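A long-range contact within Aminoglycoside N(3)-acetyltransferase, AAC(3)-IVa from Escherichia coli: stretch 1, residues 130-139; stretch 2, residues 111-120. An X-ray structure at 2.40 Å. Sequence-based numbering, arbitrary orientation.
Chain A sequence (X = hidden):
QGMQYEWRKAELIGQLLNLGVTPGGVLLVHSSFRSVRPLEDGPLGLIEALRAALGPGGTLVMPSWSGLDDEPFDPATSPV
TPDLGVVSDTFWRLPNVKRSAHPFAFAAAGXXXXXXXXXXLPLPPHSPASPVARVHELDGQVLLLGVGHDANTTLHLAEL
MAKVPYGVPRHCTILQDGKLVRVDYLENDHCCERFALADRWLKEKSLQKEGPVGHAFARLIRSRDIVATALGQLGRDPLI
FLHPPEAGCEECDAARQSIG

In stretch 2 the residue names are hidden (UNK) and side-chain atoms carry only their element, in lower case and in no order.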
ATOM      1  N   SER A 130       4.090   3.812 -11.485  1.00 72.90           N
ATOM      2  CA  SER A 130       2.993   4.015 -10.555  1.00 62.73           C
ATOM      3  C   SER A 130       3.492   4.686  -9.284  1.00 55.90           C
ATOM      4  O   SER A 130       4.697   4.719  -9.020  1.00 50.39           O
ATOM      5  CB  SER A 130       2.333   2.673 -10.219  1.00 62.33           C
ATOM      6  OG  SER A 130       3.242   1.809  -9.563  1.00 65.94           O
ATOM      7  N   PRO A 131       2.590   5.257  -8.480  1.00 56.32           N
ATOM      8  CA  PRO A 131       3.024   5.863  -7.209  1.00 46.58           C
ATOM      9  C   PRO A 131       3.836   4.932  -6.326  1.00 49.93           C
ATOM     10  O   PRO A 131       4.764   5.391  -5.648  1.00 42.46           O
ATOM     11  CB  PRO A 131       1.697   6.252  -6.545  1.00 46.43           C
ATOM     12  CG  PRO A 131       0.787   6.518  -7.683  1.00 49.50           C
ATOM     13  CD  PRO A 131       1.170   5.541  -8.763  1.00 60.36           C
ATOM     14  N   VAL A 132       3.523   3.633  -6.318  1.00 47.83           N
ATOM     15  CA  VAL A 132       4.268   2.697  -5.485  1.00 41.70           C
ATOM     16  C   VAL A 132       5.716   2.574  -5.944  1.00 43.35           C
ATOM     17  O   VAL A 132       6.587   2.207  -5.148  1.00 40.23           O
ATOM     18  CB  VAL A 132       3.570   1.321  -5.462  1.00 41.33           C
ATOM     19  CG1 VAL A 132       3.919   0.510  -6.700  1.00 45.27           C
ATOM     20  CG2 VAL A 132       3.935   0.561  -4.198  1.00 45.00           C
ATOM     21  N   ALA A 133       6.001   2.887  -7.208  1.00 44.13           N
ATOM     22  CA  ALA A 133       7.383   2.910  -7.668  1.00 44.65           C
ATOM     23  C   ALA A 133       8.049   4.249  -7.384  1.00 43.87           C
ATOM     24  O   ALA A 133       9.264   4.295  -7.164  1.00 43.28           O
ATOM     25  CB  ALA A 133       7.448   2.596  -9.163  1.00 46.74           C
ATOM     26  N   ARG A 134       7.277   5.340  -7.381  1.00 49.16           N
ATOM     27  CA  ARG A 134       7.840   6.642  -7.037  1.00 48.84           C
ATOM     28  C   ARG A 134       8.234   6.709  -5.566  1.00 42.14           C
ATOM     29  O   ARG A 134       9.190   7.407  -5.216  1.00 43.89           O
ATOM     30  CB  ARG A 134       6.850   7.752  -7.387  1.00 51.89           C
ATOM     31  CG  ARG A 134       6.456   7.780  -8.857  1.00 59.04           C
ATOM     32  CD  ARG A 134       7.644   8.145  -9.739  1.00 60.38           C
ATOM     33  NE  ARG A 134       7.713   7.317 -10.940  1.00 67.38           N
ATOM     34  CZ  ARG A 134       7.710   7.793 -12.181  1.00 77.75           C
ATOM     35  NH1 ARG A 134       7.629   9.100 -12.394  1.00 84.60           N
ATOM     36  NH2 ARG A 134       7.772   6.962 -13.213  1.00 78.78           N
ATOM     37  N   VAL A 135       7.518   5.994  -4.697  1.00 40.26           N
ATOM     38  CA  VAL A 135       7.952   5.870  -3.310  1.00 37.88           C
ATOM     39  C   VAL A 135       9.253   5.079  -3.230  1.00 40.41           C
ATOM     40  O   VAL A 135      10.159   5.415  -2.457  1.00 41.22           O
ATOM     41  CB  VAL A 135       6.839   5.226  -2.462  1.00 36.39           C
ATOM     42  CG1 VAL A 135       7.370   4.808  -1.096  1.00 34.06           C
ATOM     43  CG2 VAL A 135       5.657   6.179  -2.316  1.00 37.08           C
ATOM     44  N   HIS A 136       9.370   4.024  -4.040  1.00 37.74           N
ATOM     45  CA  HIS A 136      10.571   3.196  -4.022  1.00 37.23           C
ATOM     46  C   HIS A 136      11.794   3.979  -4.483  1.00 38.53           C
ATOM     47  O   HIS A 136      12.878   3.848  -3.903  1.00 43.20           O
ATOM     48  CB  HIS A 136      10.356   1.960  -4.897  1.00 40.02           C
ATOM     49  CG  HIS A 136      11.572   1.098  -5.043  1.00 37.91           C
ATOM     50  ND1 HIS A 136      12.464   1.240  -6.083  1.00 48.09           N
ATOM     51  CD2 HIS A 136      12.037   0.078  -4.284  1.00 36.73           C
ATOM     52  CE1 HIS A 136      13.430   0.347  -5.957  1.00 39.33           C
ATOM     53  NE2 HIS A 136      13.194  -0.370  -4.875  1.00 47.47           N
ATOM     54  N   GLU A 137      11.641   4.808  -5.517  1.00 45.34           N
ATOM     55  CA  GLU A 137      12.781   5.570  -6.014  1.00 50.01           C
ATOM     56  C   GLU A 137      13.157   6.722  -5.091  1.00 52.83           C
ATOM     57  O   GLU A 137      14.279   7.231  -5.183  1.00 58.36           O
ATOM     58  CB  GLU A 137      12.493   6.083  -7.429  1.00 52.75           C
ATOM     59  CG  GLU A 137      12.087   7.542  -7.518  1.00 66.97           C
ATOM     60  CD  GLU A 137      11.937   8.015  -8.955  1.00 79.06           C
ATOM     61  OE1 GLU A 137      12.653   7.490  -9.835  1.00 79.08           O
ATOM     62  OE2 GLU A 137      11.100   8.908  -9.205  1.00 79.54           O
ATOM     63  N   LEU A 138      12.258   7.135  -4.199  1.00 50.15           N
ATOM     64  CA  LEU A 138      12.552   8.170  -3.218  1.00 51.34           C
ATOM     65  C   LEU A 138      12.971   7.594  -1.870  1.00 50.15           C
ATOM     66  O   LEU A 138      12.988   8.323  -0.875  1.00 53.87           O
ATOM     67  CB  LEU A 138      11.343   9.093  -3.046  1.00 49.53           C
ATOM     68  CG  LEU A 138      11.138  10.117  -4.165  1.00 52.74           C
ATOM     69  CD1 LEU A 138       9.662  10.402  -4.371  1.00 52.06           C
ATOM     70  CD2 LEU A 138      11.894  11.401  -3.870  1.00 51.75           C
ATOM     71  N   ASP A 139      13.306   6.302  -1.824  1.00 41.41           N
ATOM     72  CA  ASP A 139      13.782   5.637  -0.608  1.00 41.97           C
ATOM     73  C   ASP A 139      12.742   5.695   0.509  1.00 35.03           C
ATOM     74  O   ASP A 139      13.070   5.871   1.684  1.00 33.60           O
ATOM     75  CB  ASP A 139      15.117   6.225  -0.144  1.00 49.71           C
ATOM     76  CG  ASP A 139      15.949   5.229   0.637  1.00 58.29           C
ATOM     77  OD1 ASP A 139      15.617   4.026   0.608  1.00 52.37           O
ATOM     78  OD2 ASP A 139      16.938   5.647   1.276  1.00 64.57           O
ATOM     79  N   UNK A 111       5.909  17.723   0.807  1.00 52.38           N
ATOM     80  CA  UNK A 111       6.712  18.346  -0.260  1.00 47.55           C
ATOM     81  C   UNK A 111       6.981  17.430  -1.440  1.00 47.77           C
ATOM     82  O   UNK A 111       7.454  17.914  -2.474  1.00 50.99           O
ATOM     83  c   UNK A 111       7.702  18.679   1.920  1.00 52.37           C
ATOM     84  c   UNK A 111       8.019  18.726   0.454  1.00 47.54           C
ATOM     85  c   UNK A 111       6.650  17.629   2.075  1.00 50.41           C
ATOM     86  N   UNK A 112       6.695  16.134  -1.324  1.00 47.46           N
ATOM     87  CA  UNK A 112       6.957  15.169  -2.383  1.00 45.89           C
ATOM     88  C   UNK A 112       5.680  14.607  -2.997  1.00 46.76           C
ATOM     89  O   UNK A 112       5.755  13.679  -3.810  1.00 46.24           O
ATOM     90  n   UNK A 112      10.424  14.742  -4.151  1.00 77.97           N
ATOM     91  c   UNK A 112      10.065  14.356  -2.931  1.00 72.02           C
ATOM     92  c   UNK A 112       7.823  14.028  -1.845  1.00 46.84           C
ATOM     93  o   UNK A 112      10.692  14.674  -1.921  1.00 73.09           O
ATOM     94  c   UNK A 112       8.828  13.491  -2.834  1.00 59.51           C
ATOM     95  N   UNK A 113       4.515  15.151  -2.633  1.00 49.36           N
ATOM     96  CA  UNK A 113       3.245  14.583  -3.082  1.00 46.70           C
ATOM     97  C   UNK A 113       3.096  14.664  -4.594  1.00 54.62           C
ATOM     98  O   UNK A 113       2.613  13.719  -5.228  1.00 53.93           O
ATOM     99  c   UNK A 113       2.085  15.300  -2.396  1.00 48.83           C
ATOM    100  N   UNK A 114       3.501  15.786  -5.184  1.00 61.97           N
ATOM    101  CA  UNK A 114       3.373  15.967  -6.625  1.00 70.52           C
ATOM    102  C   UNK A 114       4.161  14.909  -7.394  1.00 67.27           C
ATOM    103  O   UNK A 114       3.693  14.397  -8.416  1.00 72.15           O
ATOM    104  c   UNK A 114       5.765  17.486  -5.295  1.00101.90           C
ATOM    105  o   UNK A 114       4.911  17.490  -4.384  1.00104.30           O
ATOM    106  c   UNK A 114       3.830  17.382  -7.010  1.00 83.13           C
ATOM    107  c   UNK A 114       5.315  17.711  -6.741  1.00 95.01           C
ATOM    108  o   UNK A 114       6.978  17.273  -5.077  1.00102.03           O
ATOM    109  N   UNK A 115       5.359  14.561  -6.917  1.00 60.16           N
ATOM    110  CA  UNK A 115       6.202  13.624  -7.655  1.00 61.91           C
ATOM    111  C   UNK A 115       5.661  12.202  -7.572  1.00 61.83           C
ATOM    112  O   UNK A 115       5.765  11.433  -8.534  1.00 67.49           O
ATOM    113  c   UNK A 115       7.635  13.691  -7.125  1.00 65.34           C
ATOM    114  c   UNK A 115       9.951  12.752  -7.364  1.00 80.93           C
ATOM    115  o   UNK A 115      10.554  13.549  -6.644  1.00 83.37           O
ATOM    116  c   UNK A 115       8.685  13.166  -8.084  1.00 76.42           C
ATOM    117  n   UNK A 115      10.353  11.500  -7.543  1.00 78.19           N
ATOM    118  N   UNK A 116       5.077  11.840  -6.429  1.00 55.19           N
ATOM    119  CA  UNK A 116       4.523  10.505  -6.245  1.00 50.18           C
ATOM    120  C   UNK A 116       3.186  10.336  -6.961  1.00 52.50           C
ATOM    121  O   UNK A 116       2.818   9.212  -7.323  1.00 57.00           O
ATOM    122  c   UNK A 116       5.828  10.568  -2.638  1.00 53.10           C
ATOM    123  c   UNK A 116       5.807  10.206  -4.105  1.00 43.01           C
ATOM    124  c   UNK A 116       4.411  10.230  -4.733  1.00 44.48           C
ATOM    125  c   UNK A 116       3.678   8.925  -4.444  1.00 43.19           C
ATOM    126  N   UNK A 117       2.473  11.431  -7.222  1.00 53.50           N
ATOM    127  CA  UNK A 117       1.117  11.369  -7.755  1.00 62.76           C
ATOM    128  C   UNK A 117       1.045  11.651  -9.259  1.00 73.50           C
ATOM    129  O   UNK A 117       0.081  11.221  -9.912  1.00 77.21           O
ATOM    130  c   UNK A 117       0.017  11.829  -5.532  1.00 63.32           C
ATOM    131  c   UNK A 117      -0.613  10.458  -5.467  1.00 64.50           C
ATOM    132  c   UNK A 117      -1.113  12.601  -7.631  1.00 61.10           C
ATOM    133  c   UNK A 117       0.222  12.348  -6.958  1.00 62.75           C
ATOM    134  N   UNK A 118       2.071  12.281  -9.838  1.00 74.06           N
ATOM    135  CA  UNK A 118       1.963  12.911 -11.153  1.00 79.02           C
ATOM    136  C   UNK A 118       1.604  11.953 -12.290  1.00 83.14           C
ATOM    137  O   UNK A 118       1.080  12.407 -13.313  1.00 86.95           O
ATOM    138  o   UNK A 118       4.289  12.662 -11.803  1.00 80.57           O
ATOM    139  c   UNK A 118       3.279  13.608 -11.491  1.00 80.03           C
ATOM    140  N   UNK A 119       1.863  10.656 -12.149  1.00 81.03           N
ATOM    141  CA  UNK A 119       1.871   9.805 -13.333  1.00 86.58           C
ATOM    142  C   UNK A 119       0.459   9.462 -13.811  1.00 82.81           C
ATOM    143  O   UNK A 119      -0.472   9.362 -13.008  1.00 80.67           O
ATOM    144  o   UNK A 119       4.869   7.790 -12.719  1.00104.18           O
ATOM    145  c   UNK A 119       4.110   8.774 -12.821  1.00101.66           C
ATOM    146  o   UNK A 119       4.510   9.957 -12.741  1.00107.01           O
ATOM    147  c   UNK A 119       2.638   8.523 -13.051  1.00 93.60           C
ATOM    148  N   UNK A 120       0.280   9.272 -15.134  1.00 83.62           N
ATOM    149  CA  UNK A 120      -1.036   8.879 -15.664  1.00 85.44           C
ATOM    150  C   UNK A 120      -1.394   7.437 -15.336  1.00 86.59           C
ATOM    151  O   UNK A 120      -0.759   6.820 -14.478  1.00 81.57           O
ATOM    152  c   UNK A 120      -0.879   9.092 -17.174  1.00 86.52           C
ATOM    153  c   UNK A 120       1.277   9.453 -16.205  1.00 81.23           C
ATOM    154  c   UNK A 120       0.583   8.903 -17.420  1.00 83.33           C
TER

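Position 111 has three side-chain carbons that close a ring onto its own backbone N, which defines Pro111; it lies out of reach of stretch 1. Position 112 carries three carbons in a row, the third bearing one oxygen and one nitrogen, and one of its carbons packs 3.5 Å from Leu138 CD1. The terminal amide identifies Gln112, which sits at the N-cap, its backbone O accepting from the N of position 116 at 3.3 Å. Its CA-to-CB bond points toward stretch 1, and the carbon near Leu138 is its CG.

Position 113 has a single carbon, hence Ala113, and faces no partner here. At position 114 three carbons end in two oxygens, a carboxyl group on a long arm: Glu114, also without a contact to stretch 1.

Position 115 repeats the pattern of three carbons with one terminal oxygen and one nitrogen, and the nitrogen lies 3.4 Å from Leu138 CD1, so it is Gln115. Its CA-to-CB bond runs sideways, but the amide end comes nearer: Gln115 NE2 also lies 3.2 Å from Glu137 OE2. A weak hydrogen bond from Gln112 NE2 to Gln115 OE1, 2.8 Å with an N-H...acceptor angle of 127°, links the two amides.

Position 116 has four carbons, forked at the first, with one arm two carbons long. One carbon lies 3.9 Å from Pro131 CB and 4.0 Å from Val135 CG2, and another 3.9 Å from Leu138 CD1. This is the beta-branched Ile116, and the two carbons are its CG2 and CG1. Position 117 has the same fork and is Ile117, but its CA-to-CB bond points away; the end of the side chain comes nearer, yet Ile117 CD1 still stops 4.7 Å from Pro131 CG.

Position 118 holds one carbon and then one oxygen, giving Ser118. Position 119 has two carbons, the second carrying two oxygens, one of them 3.1 Å from Arg134 NH2; it is Asp119. Ser118 OG donates to Asp119 OD1 at 2.9 Å. Position 120 again closes three carbons onto its backbone N: Pro120, which makes no contact.

The contact brings together two helices whose axes approach to 8.6 Å, with N-to-C directions 129° apart. Ile116 is its apolar centre, covered over 88 Å² by the other stretch. The backbones come close here as well: Pro131 CA and Ile116 CA are 5.0 Å apart, and Pro131 CA makes a CA-H...O contact with Ile116 O at 3.4 Å. A salt bridge adds opposite charges, with Arg134 NH2 3.1 Å from Asp119 OD2. That oxygen lies over a guanidinium face, well out of its plane, so the attraction is between charges without a directed N-H; its modelled place is less sure. No clear hydrogen bond crosses the contact, which buries 488 Å² in total and combines apolar packing round Ile116 with the Arg134–Asp119 charge pair.

Stretch 2 111-120: PQAEQIISDP
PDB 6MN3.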